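Local coordinates for protein esterase (uncultured bacterium FLS12, PDB 4RGY) that hydrolyses ester bonds as a low-temperature-active alkaline esterase, with a fold of the alpha/beta-hydrolase type, at residues Y86-H91 with Y95-S100; D190-A195 with N222-D227; T115-T120 with D202-K207. All blocks are in the same frame, centred on the assembly; numbering follows the deposited sequence.

Contact 1: residues Y86-H91 with Y95-S100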
loop_
_atom_site.group_PDB
_atom_site.type_symbol
_atom_site.label_atom_id
_atom_site.label_comp_id
_atom_site.label_asym_id
_atom_site.label_seq_id
_atom_site.Cartn_x
_atom_site.Cartn_y
_atom_site.Cartn_z
ATOM N N TYR A 86 -2.952 22.453 9.779
ATOM C CA TYR A 86 -3.193 23.052 8.458
ATOM C C TYR A 86 -2.642 24.479 8.409
ATOM O O TYR A 86 -3.240 25.377 7.818
ATOM C CB TYR A 86 -4.702 22.983 8.114
ATOM C CG TYR A 86 -5.165 21.540 8.116
ATOM C CD1 TYR A 86 -5.069 20.755 6.977
ATOM C CD2 TYR A 86 -5.645 20.946 9.280
ATOM C CE1 TYR A 86 -5.448 19.422 6.982
ATOM C CE2 TYR A 86 -6.032 19.609 9.297
ATOM C CZ TYR A 86 -5.926 18.855 8.143
ATOM O OH TYR A 86 -6.266 17.525 8.133
ATOM N N THR A 87 -1.476 24.662 9.021
ATOM C CA THR A 87 -0.875 25.981 9.196
ATOM C C THR A 87 0.536 26.042 8.599
ATOM O O THR A 87 1.278 25.052 8.646
ATOM C CB THR A 87 -0.821 26.320 10.704
ATOM O OG1 THR A 87 -2.151 26.291 11.237
ATOM C CG2 THR A 87 -0.216 27.703 10.971
ATOM N N ASP A 88 0.894 27.182 8.012
ATOM C CA ASP A 88 2.291 27.433 7.681
ATOM C C ASP A 88 2.980 27.724 9.003
ATOM O O ASP A 88 2.891 28.823 9.558
ATOM C CB ASP A 88 2.435 28.590 6.693
ATOM C CG ASP A 88 2.108 28.184 5.269
ATOM O OD1 ASP A 88 2.007 26.966 4.991
ATOM O OD2 ASP A 88 1.971 29.073 4.399
ATOM N N MET A 89 3.650 26.706 9.527
ATOM C CA MET A 89 4.122 26.719 10.899
ATOM C C MET A 89 5.195 27.762 11.159
ATOM O O MET A 89 6.069 27.993 10.323
ATOM C CB MET A 89 4.643 25.331 11.262
ATOM C CG MET A 89 3.544 24.268 11.254
ATOM S SD MET A 89 4.156 22.599 11.583
ATOM C CE MET A 89 4.609 22.755 13.303
ATOM N N ALA A 90 5.114 28.397 12.324
ATOM C CA ALA A 90 6.140 29.334 12.765
ATOM C C ALA A 90 7.483 28.612 12.905
ATOM O O ALA A 90 8.542 29.160 12.558
ATOM C CB ALA A 90 5.742 29.960 14.086
ATOM N N HIS A 91 7.423 27.387 13.419
ATOM C CA HIS A 91 8.585 26.511 13.516
ATOM C C HIS A 91 8.226 25.160 12.927
ATOM O O HIS A 91 7.809 24.238 13.641
ATOM C CB HIS A 91 9.007 26.336 14.975
ATOM C CG HIS A 91 9.394 27.614 15.649
ATOM N ND1 HIS A 91 10.669 28.127 15.580
ATOM C CD2 HIS A 91 8.679 28.478 16.409
ATOM C CE1 HIS A 91 10.726 29.254 16.269
ATOM N NE2 HIS A 91 9.531 29.489 16.781
ATOM N N TYR A 95 2.509 23.833 5.850
ATOM C CA TYR A 95 1.357 22.959 5.621
ATOM C C TYR A 95 0.095 23.662 5.099
ATOM O O TYR A 95 -0.732 23.030 4.458
ATOM C CB TYR A 95 1.031 22.158 6.874
ATOM C CG TYR A 95 2.060 21.097 7.211
ATOM C CD1 TYR A 95 1.991 19.832 6.649
ATOM C CD2 TYR A 95 3.081 21.367 8.110
ATOM C CE1 TYR A 95 2.930 18.859 6.975
ATOM C CE2 TYR A 95 4.006 20.412 8.444
ATOM C CZ TYR A 95 3.918 19.165 7.880
ATOM O OH TYR A 95 4.861 18.220 8.224
ATOM N N TRP A 96 -0.051 24.958 5.373
ATOM C CA TRP A 96 -1.160 25.721 4.793
ATOM C C TRP A 96 -0.960 25.953 3.300
ATOM O O TRP A 96 -1.888 25.757 2.506
ATOM C CB TRP A 96 -1.317 27.067 5.490
ATOM C CG TRP A 96 -2.241 28.010 4.753
ATOM C CD1 TRP A 96 -1.881 29.159 4.103
ATOM C CD2 TRP A 96 -3.671 27.902 4.612
ATOM N NE1 TRP A 96 -2.992 29.767 3.564
ATOM C CE2 TRP A 96 -4.100 29.020 3.858
ATOM C CE3 TRP A 96 -4.624 26.958 5.025
ATOM C CZ2 TRP A 96 -5.442 29.232 3.529
ATOM C CZ3 TRP A 96 -5.958 27.175 4.705
ATOM C CH2 TRP A 96 -6.353 28.304 3.959
ATOM N N THR A 97 0.247 26.348 2.903
ATOM C CA THR A 97 0.509 26.523 1.486
ATOM C C THR A 97 0.377 25.171 0.777
ATOM O O THR A 97 -0.123 25.083 -0.348
ATOM C CB THR A 97 1.878 27.188 1.244
ATOM O OG1 THR A 97 1.838 28.515 1.789
ATOM C CG2 THR A 97 2.198 27.289 -0.243
ATOM N N PHE A 98 0.792 24.104 1.455
ATOM C CA PHE A 98 0.617 22.766 0.919
ATOM C C PHE A 98 -0.866 22.442 0.716
ATOM O O PHE A 98 -1.291 22.077 -0.389
ATOM C CB PHE A 98 1.262 21.742 1.863
ATOM C CG PHE A 98 0.966 20.311 1.503
ATOM C CD1 PHE A 98 1.478 19.749 0.332
ATOM C CD2 PHE A 98 0.185 19.522 2.341
ATOM C CE1 PHE A 98 1.214 18.430 0.000
ATOM C CE2 PHE A 98 -0.079 18.197 2.017
ATOM C CZ PHE A 98 0.436 17.651 0.845
ATOM N N ILE A 99 -1.668 22.556 1.773
ATOM C CA ILE A 99 -3.054 22.115 1.670
ATOM C C ILE A 99 -3.897 23.017 0.758
ATOM O O ILE A 99 -4.814 22.543 0.081
ATOM C CB ILE A 99 -3.721 21.930 3.062
ATOM C CG1 ILE A 99 -4.962 21.041 2.959
ATOM C CG2 ILE A 99 -4.065 23.283 3.711
ATOM C CD1 ILE A 99 -4.668 19.594 2.612
ATOM N N SER A 100 -3.576 24.309 0.720
ATOM C CA SER A 100 -4.422 25.262 -0.004
ATOM C C SER A 100 -3.993 25.487 -1.451
ATOM O O SER A 100 -4.790 25.959 -2.267
ATOM C CB SER A 100 -4.464 26.607 0.732
ATOM O OG SER A 100 -3.197 27.248 0.702
#

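Contact 2: residues D190-A195 with N222-D227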
loop_
_atom_site.group_PDB
_atom_site.type_symbol
_atom_site.label_atom_id
_atom_site.label_comp_id
_atom_site.label_asym_id
_atom_site.label_seq_id
_atom_site.Cartn_x
_atom_site.Cartn_y
_atom_site.Cartn_z
ATOM N N ASP A 190 -7.579 32.782 13.069
ATOM C CA ASP A 190 -8.723 32.780 13.973
ATOM C C ASP A 190 -10.028 32.697 13.197
ATOM O O ASP A 190 -10.425 33.659 12.526
ATOM C CB ASP A 190 -8.649 34.072 14.788
ATOM C CG ASP A 190 -9.793 34.247 15.767
ATOM O OD1 ASP A 190 -10.668 33.367 15.889
ATOM O OD2 ASP A 190 -9.773 35.302 16.458
ATOM N N LEU A 191 -10.680 31.536 13.256
ATOM C CA LEU A 191 -11.940 31.342 12.526
ATOM C C LEU A 191 -13.017 32.350 12.919
ATOM O O LEU A 191 -13.883 32.673 12.101
ATOM C CB LEU A 191 -12.497 29.929 12.719
ATOM C CG LEU A 191 -11.635 28.759 12.269
ATOM C CD1 LEU A 191 -12.434 27.489 12.460
ATOM C CD2 LEU A 191 -11.227 28.926 10.817
ATOM N N PHE A 192 -12.967 32.844 14.155
ATOM C CA PHE A 192 -13.947 33.836 14.594
ATOM C C PHE A 192 -13.782 35.126 13.793
ATOM O O PHE A 192 -14.768 35.719 13.356
ATOM C CB PHE A 192 -13.834 34.097 16.097
ATOM C CG PHE A 192 -14.327 32.966 16.952
ATOM C CD1 PHE A 192 -13.641 31.750 16.998
ATOM C CD2 PHE A 192 -15.485 33.106 17.705
ATOM C CE1 PHE A 192 -14.103 30.697 17.781
ATOM C CE2 PHE A 192 -15.942 32.071 18.501
ATOM C CZ PHE A 192 -15.255 30.862 18.542
ATOM N N ALA A 193 -12.535 35.530 13.566
ATOM C CA ALA A 193 -12.242 36.702 12.751
ATOM C C ALA A 193 -12.592 36.466 11.290
ATOM O O ALA A 193 -13.153 37.341 10.620
ATOM C CB ALA A 193 -10.762 37.091 12.891
ATOM N N LEU A 194 -12.261 35.282 10.778
ATOM C CA LEU A 194 -12.583 34.959 9.399
ATOM C C LEU A 194 -14.097 34.998 9.168
ATOM O O LEU A 194 -14.555 35.462 8.119
ATOM C CB LEU A 194 -12.001 33.596 9.006
ATOM C CG LEU A 194 -10.463 33.491 9.064
ATOM C CD1 LEU A 194 -10.034 32.101 8.643
ATOM C CD2 LEU A 194 -9.767 34.537 8.201
ATOM N N ALA A 195 -14.865 34.521 10.145
ATOM C CA ALA A 195 -16.318 34.561 10.060
ATOM C C ALA A 195 -16.823 36.004 9.982
ATOM O O ALA A 195 -17.747 36.299 9.233
ATOM C CB ALA A 195 -16.944 33.820 11.234
ATOM N N ASN A 222 -17.275 24.548 20.203
ATOM C CA ASN A 222 -18.213 24.514 19.100
ATOM C C ASN A 222 -19.459 25.358 19.331
ATOM O O ASN A 222 -19.910 26.058 18.426
ATOM C CB ASN A 222 -18.577 23.073 18.738
ATOM C CG ASN A 222 -17.591 22.468 17.760
ATOM O OD1 ASN A 222 -17.762 22.596 16.549
ATOM N ND2 ASN A 222 -16.534 21.848 18.277
ATOM N N VAL A 223 -20.000 25.304 20.541
ATOM C CA VAL A 223 -21.159 26.125 20.865
ATOM C C VAL A 223 -20.800 27.612 20.765
ATOM O O VAL A 223 -21.568 28.416 20.225
ATOM C CB VAL A 223 -21.721 25.782 22.261
ATOM C CG1 VAL A 223 -22.746 26.829 22.707
ATOM C CG2 VAL A 223 -22.336 24.385 22.244
ATOM N N ARG A 224 -19.613 27.970 21.236
ATOM C CA ARG A 224 -19.185 29.366 21.143
ATOM C C ARG A 224 -19.019 29.823 19.690
ATOM O O ARG A 224 -19.427 30.937 19.333
ATOM C CB ARG A 224 -17.927 29.608 21.980
ATOM C CG ARG A 224 -18.239 29.635 23.481
ATOM C CD ARG A 224 -17.051 30.073 24.336
ATOM N NE ARG A 224 -15.894 29.215 24.123
ATOM C CZ ARG A 224 -14.874 29.552 23.347
ATOM N NH1 ARG A 224 -14.885 30.730 22.739
ATOM N NH2 ARG A 224 -13.858 28.720 23.175
ATOM N N PHE A 225 -18.474 28.957 18.837
ATOM C CA PHE A 225 -18.339 29.320 17.427
ATOM C C PHE A 225 -19.716 29.427 16.761
ATOM O O PHE A 225 -19.971 30.366 16.004
ATOM C CB PHE A 225 -17.434 28.329 16.670
ATOM C CG PHE A 225 -17.258 28.669 15.214
ATOM C CD1 PHE A 225 -16.351 29.644 14.812
ATOM C CD2 PHE A 225 -18.006 28.021 14.243
ATOM C CE1 PHE A 225 -16.202 29.963 13.471
ATOM C CE2 PHE A 225 -17.851 28.336 12.898
ATOM C CZ PHE A 225 -16.945 29.303 12.517
ATOM N N ARG A 226 -20.589 28.460 17.031
ATOM C CA ARG A 226 -21.951 28.483 16.508
ATOM C C ARG A 226 -22.659 29.782 16.871
ATOM O O ARG A 226 -23.234 30.446 15.999
ATOM C CB ARG A 226 -22.747 27.309 17.067
ATOM C CG ARG A 226 -24.179 27.246 16.537
ATOM C CD ARG A 226 -25.082 26.432 17.450
ATOM N NE ARG A 226 -25.299 27.115 18.721
ATOM C CZ ARG A 226 -25.944 26.577 19.749
ATOM N NH1 ARG A 226 -26.406 25.336 19.656
ATOM N NH2 ARG A 226 -26.106 27.266 20.871
ATOM N N ASP A 227 -22.609 30.146 18.150
ATOM C CA ASP A 227 -23.299 31.347 18.618
ATOM C C ASP A 227 -22.707 32.591 17.955
ATOM O O ASP A 227 -23.427 33.519 17.585
ATOM C CB ASP A 227 -23.237 31.453 20.146
ATOM C CG ASP A 227 -24.111 30.421 20.848
ATOM O OD1 ASP A 227 -24.906 29.740 20.170
ATOM O OD2 ASP A 227 -23.975 30.288 22.078
#

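Contact 3: residues T115-T120 with D202-K207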
loop_
_atom_site.group_PDB
_atom_site.type_symbol
_atom_site.label_atom_id
_atom_site.label_comp_id
_atom_site.label_asym_id
_atom_site.label_seq_id
_atom_site.Cartn_x
_atom_site.Cartn_y
_atom_site.Cartn_z
ATOM N N THR A 115 -11.897 21.361 -11.361
ATOM C CA THR A 115 -11.229 22.530 -10.805
ATOM C C THR A 115 -12.248 23.580 -10.380
ATOM O O THR A 115 -11.990 24.383 -9.488
ATOM C CB THR A 115 -10.266 23.151 -11.835
ATOM O OG1 THR A 115 -10.957 23.348 -13.075
ATOM C CG2 THR A 115 -9.102 22.223 -12.085
ATOM N N ALA A 116 -13.409 23.560 -11.022
ATOM C CA ALA A 116 -14.439 24.574 -10.796
ATOM C C ALA A 116 -14.885 24.643 -9.342
ATOM O O ALA A 116 -15.045 23.608 -8.685
ATOM C CB ALA A 116 -15.632 24.307 -11.693
ATOM N N ARG A 117 -15.103 25.865 -8.860
ATOM C CA ARG A 117 -15.605 26.097 -7.510
ATOM C C ARG A 117 -16.850 25.263 -7.205
ATOM O O ARG A 117 -16.946 24.632 -6.142
ATOM C CB ARG A 117 -15.915 27.586 -7.319
ATOM C CG ARG A 117 -16.592 27.894 -6.004
ATOM C CD ARG A 117 -17.009 29.351 -5.925
ATOM N NE ARG A 117 -17.343 29.733 -4.558
ATOM C CZ ARG A 117 -18.562 29.659 -4.033
ATOM N NH1 ARG A 117 -19.579 29.220 -4.761
ATOM N NH2 ARG A 117 -18.761 30.034 -2.777
ATOM N N GLU A 118 -17.794 25.235 -8.147
ATOM C CA GLU A 118 -19.066 24.552 -7.918
ATOM C C GLU A 118 -18.901 23.044 -7.712
ATOM O O GLU A 118 -19.774 22.394 -7.141
ATOM C CB GLU A 118 -20.078 24.848 -9.037
ATOM C CG GLU A 118 -19.802 24.184 -10.372
ATOM C CD GLU A 118 -21.004 24.261 -11.312
ATOM O OE1 GLU A 118 -22.054 24.804 -10.898
ATOM O OE2 GLU A 118 -20.902 23.766 -12.457
ATOM N N ASP A 119 -17.757 22.511 -8.137
ATOM C CA ASP A 119 -17.490 21.081 -8.027
ATOM C C ASP A 119 -16.411 20.755 -6.997
ATOM O O ASP A 119 -15.813 19.677 -7.043
ATOM C CB ASP A 119 -17.072 20.520 -9.388
ATOM C CG ASP A 119 -18.172 20.628 -10.429
ATOM O OD1 ASP A 119 -19.351 20.429 -10.081
ATOM O OD2 ASP A 119 -17.847 20.911 -11.602
ATOM N N THR A 120 -16.162 21.678 -6.072
ATOM C CA THR A 120 -15.076 21.511 -5.102
ATOM C C THR A 120 -15.582 21.681 -3.671
ATOM O O THR A 120 -16.187 22.703 -3.343
ATOM C CB THR A 120 -13.930 22.505 -5.367
ATOM O OG1 THR A 120 -13.454 22.341 -6.711
ATOM C CG2 THR A 120 -12.785 22.283 -4.397
ATOM N N ASP A 202 -19.535 40.592 0.009
ATOM C CA ASP A 202 -20.532 40.641 -1.050
ATOM C C ASP A 202 -20.269 39.534 -2.073
ATOM O O ASP A 202 -21.135 39.202 -2.885
ATOM C CB ASP A 202 -20.557 42.023 -1.711
ATOM C CG ASP A 202 -19.176 42.504 -2.115
ATOM O OD1 ASP A 202 -18.176 41.896 -1.676
ATOM O OD2 ASP A 202 -19.089 43.502 -2.866
ATOM N N GLY A 203 -19.075 38.949 -2.002
ATOM C CA GLY A 203 -18.673 37.887 -2.909
ATOM C C GLY A 203 -19.272 36.540 -2.560
ATOM O O GLY A 203 -20.187 36.459 -1.745
ATOM N N PRO A 204 -18.739 35.467 -3.164
ATOM C CA PRO A 204 -19.312 34.132 -2.986
ATOM C C PRO A 204 -19.096 33.650 -1.563
ATOM O O PRO A 204 -18.046 33.916 -0.983
ATOM C CB PRO A 204 -18.488 33.280 -3.950
ATOM C CG PRO A 204 -17.147 33.935 -3.955
ATOM C CD PRO A 204 -17.423 35.420 -3.828
ATOM N N VAL A 205 -20.091 32.989 -0.989
ATOM C CA VAL A 205 -19.917 32.361 0.314
ATOM C C VAL A 205 -20.268 30.886 0.179
ATOM O O VAL A 205 -21.309 30.540 -0.367
ATOM C CB VAL A 205 -20.772 33.037 1.403
ATOM C CG1 VAL A 205 -20.714 32.254 2.711
ATOM C CG2 VAL A 205 -20.307 34.472 1.623
ATOM N N PRO A 206 -19.376 30.007 0.646
ATOM C CA PRO A 206 -19.640 28.576 0.487
ATOM C C PRO A 206 -20.808 28.151 1.367
ATOM O O PRO A 206 -21.132 28.859 2.332
ATOM C CB PRO A 206 -18.349 27.927 1.004
ATOM C CG PRO A 206 -17.313 29.011 0.978
ATOM C CD PRO A 206 -18.070 30.268 1.273
ATOM N N LYS A 207 -21.440 27.033 1.034
ATOM C CA LYS A 207 -22.344 26.377 1.965
ATOM C C LYS A 207 -21.489 25.953 3.160
ATOM O O LYS A 207 -20.367 25.470 2.970
ATOM C CB LYS A 207 -22.975 25.152 1.296
ATOM C CG LYS A 207 -24.411 24.882 1.716
ATOM C CD LYS A 207 -24.963 23.627 1.046
ATOM C CE LYS A 207 -26.414 23.412 1.454
ATOM N NZ LYS A 207 -26.959 22.153 0.892
HETATM O O HOH W 1 -22.112 29.358 -2.868
#

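Contact 1: residues Y86-H91 with Y95-S100
Trp96 meets both Tyr86 and Asp88 where the loop 86-91 folds back on the first turns of helix 95-110; the backbones come nearest at Thr87 and Trp96, with CA atoms 4.4 Å apart. The Trp96 side chain can be followed outward from CB, which sits 3.4 Å from Asp88 N. With CG anti to the backbone N (chi1 168°), the ring is carried beyond this first touch, and two separate points on its edge meet the loop: CE3 lies 3.5 Å from Tyr86 O, and CD1 has Asp88 OD2 in the ring plane at 3.9 Å. Ser100 OG stands above one face, offset toward the rim, and the side chain also packs on Lys134, Leu135 and Arg138 of helix 127-138.

Asp88 supplies the polar grip. Its OD2 accepts from Thr97 OG1 at 2.7 Å through the syn lone pair, and OD1 receives Thr97 N, although the position of OD1 is less certain. A carboxylate at the start of a helix would probably be stabilised by the helix dipole. Beside it, Met89 SD approaches Tyr95 CE2 to 3.8 Å, an oblique Met-aromatic contact, while the Tyr95 hydroxyl is bonded to His82. Tyr86 CD1 rests on Ile99 CG1 at 4.0 Å, and Tyr86 OH bonds to His50 O.

The Tyr86 side chain also touches the presumed nucleophile elbow and lies near the probable Ser-His-Asp triad, so this loop-to-helix junction belongs to the surroundings of what is likely the active site of an alpha/beta-hydrolase.

Contact 2: residues D190-A195 with N222-D227
Phe192 and Phe225 mark the closest backbone approach of two nearly parallel helices, with CA atoms 6.9 Å apart. The axes of segments 191-195 and 222-227 pass at 10.9 Å and cross at -15°, a wide spacing that leaves room for aromatic rings between them. In this alpha/beta-hydrolase fold the two helices come before and after strand 207-213, and they pack side by side.

The bridge is a T-shaped (edge-to-face) pair whose planes stand at 85°, with centroids 5.4 Å apart. Phe225 contributes the edge: chi1 of -180° swings CG fully away from its own amide nitrogen and lays the ring against helix 191-195, and CD1 sits above one face of Phe192, near the rim. Further along the same ring, Phe225 CE1 touches Leu191 CB at 3.8 Å. Leu191 itself continues onto Tyr130, Lys134 and Met137 of helix 127-138, linking the pair to a third helix.

Phe192 also meets His228, ring to ring. Arg224 NH1 comes obliquely to Phe192 CZ, at 4.2 Å, and Arg224 NH2 forms salt bridges with Asp221 and Asp154. At the start of helix 191-200, Asp190 is the N-cap: OD1 accepts from Phe192 N at 2.9 Å, a capping bond that meets the oxygen from above the carboxylate plane and helps to hold the first turn. Where the Phe192 ring reaches the other backbone, its CZ lies 3.6 Å from Phe225 CA.

Contact 3: residues T115-T120 with D202-K207
Arg117 reaches Pro204 by stretching almost fully: chi1 of 173° turns CG to the far side from the amide nitrogen, the chain stays extended as far as NE, and only the last torsion (chi4 -91°) swings the guanidinium across the line of the chain. The contact joins two loops of the alpha/beta-hydrolase fold that lead into parallel strands of its sheet, 120-125 and 207-213. The CA atoms of Arg117 and Pro206 remain 9.3 Å apart, so the long side chain does the bridging.

One face of the guanidinium carries Pro204 CB, offset toward the rim and 3.5 Å from Arg117 NH2. At the edge, in the guanidinium plane, NH2 lies 3.4 Å from Val205 C. No direct hydrogen bond crosses between the segments; a water accepts from Arg117 NH1 at 3.2 Å and donates to Val205 O at 2.9 Å. Arg117 NE is bonded to Pro140 O, which helps to fix the rotation of the flat group, and Pro140 also touches the side chain of Pro206.

Replacing Arg117 with an alanine would probably cost the water and Pro140 O the donor that Arg117 supplies and strip Pro204 CB of the flat surface it rests on. The turn beneath the arginine is itself tied: Ala116 O accepts from Asp119 N and, on the opposite face of its carbonyl plane, from Thr120 OG1 at 2.8 Å.

Overall arrangement
From the N terminus, contact 1 comes first and closes a short loop between strand 75-79 and helix 95-110, with three residues between its segments. It is complete before contact 3 opens at 115-120, running into strand 120-125. Contact 2 opens at 190-195, contact 3 then closes at 202-207, and contact 2 closes at 222-227, so these two cross along the chain. Contact 3 joins the approaches to two strands across 81 intervening residues; contact 2 ties helix 191-200 to helix 219-232, which follows the strand that contact 3 leads into. Their centres lie 20 to 22 Å apart and their nearest atoms about 7 to 9 Å apart, so no two contacts touch.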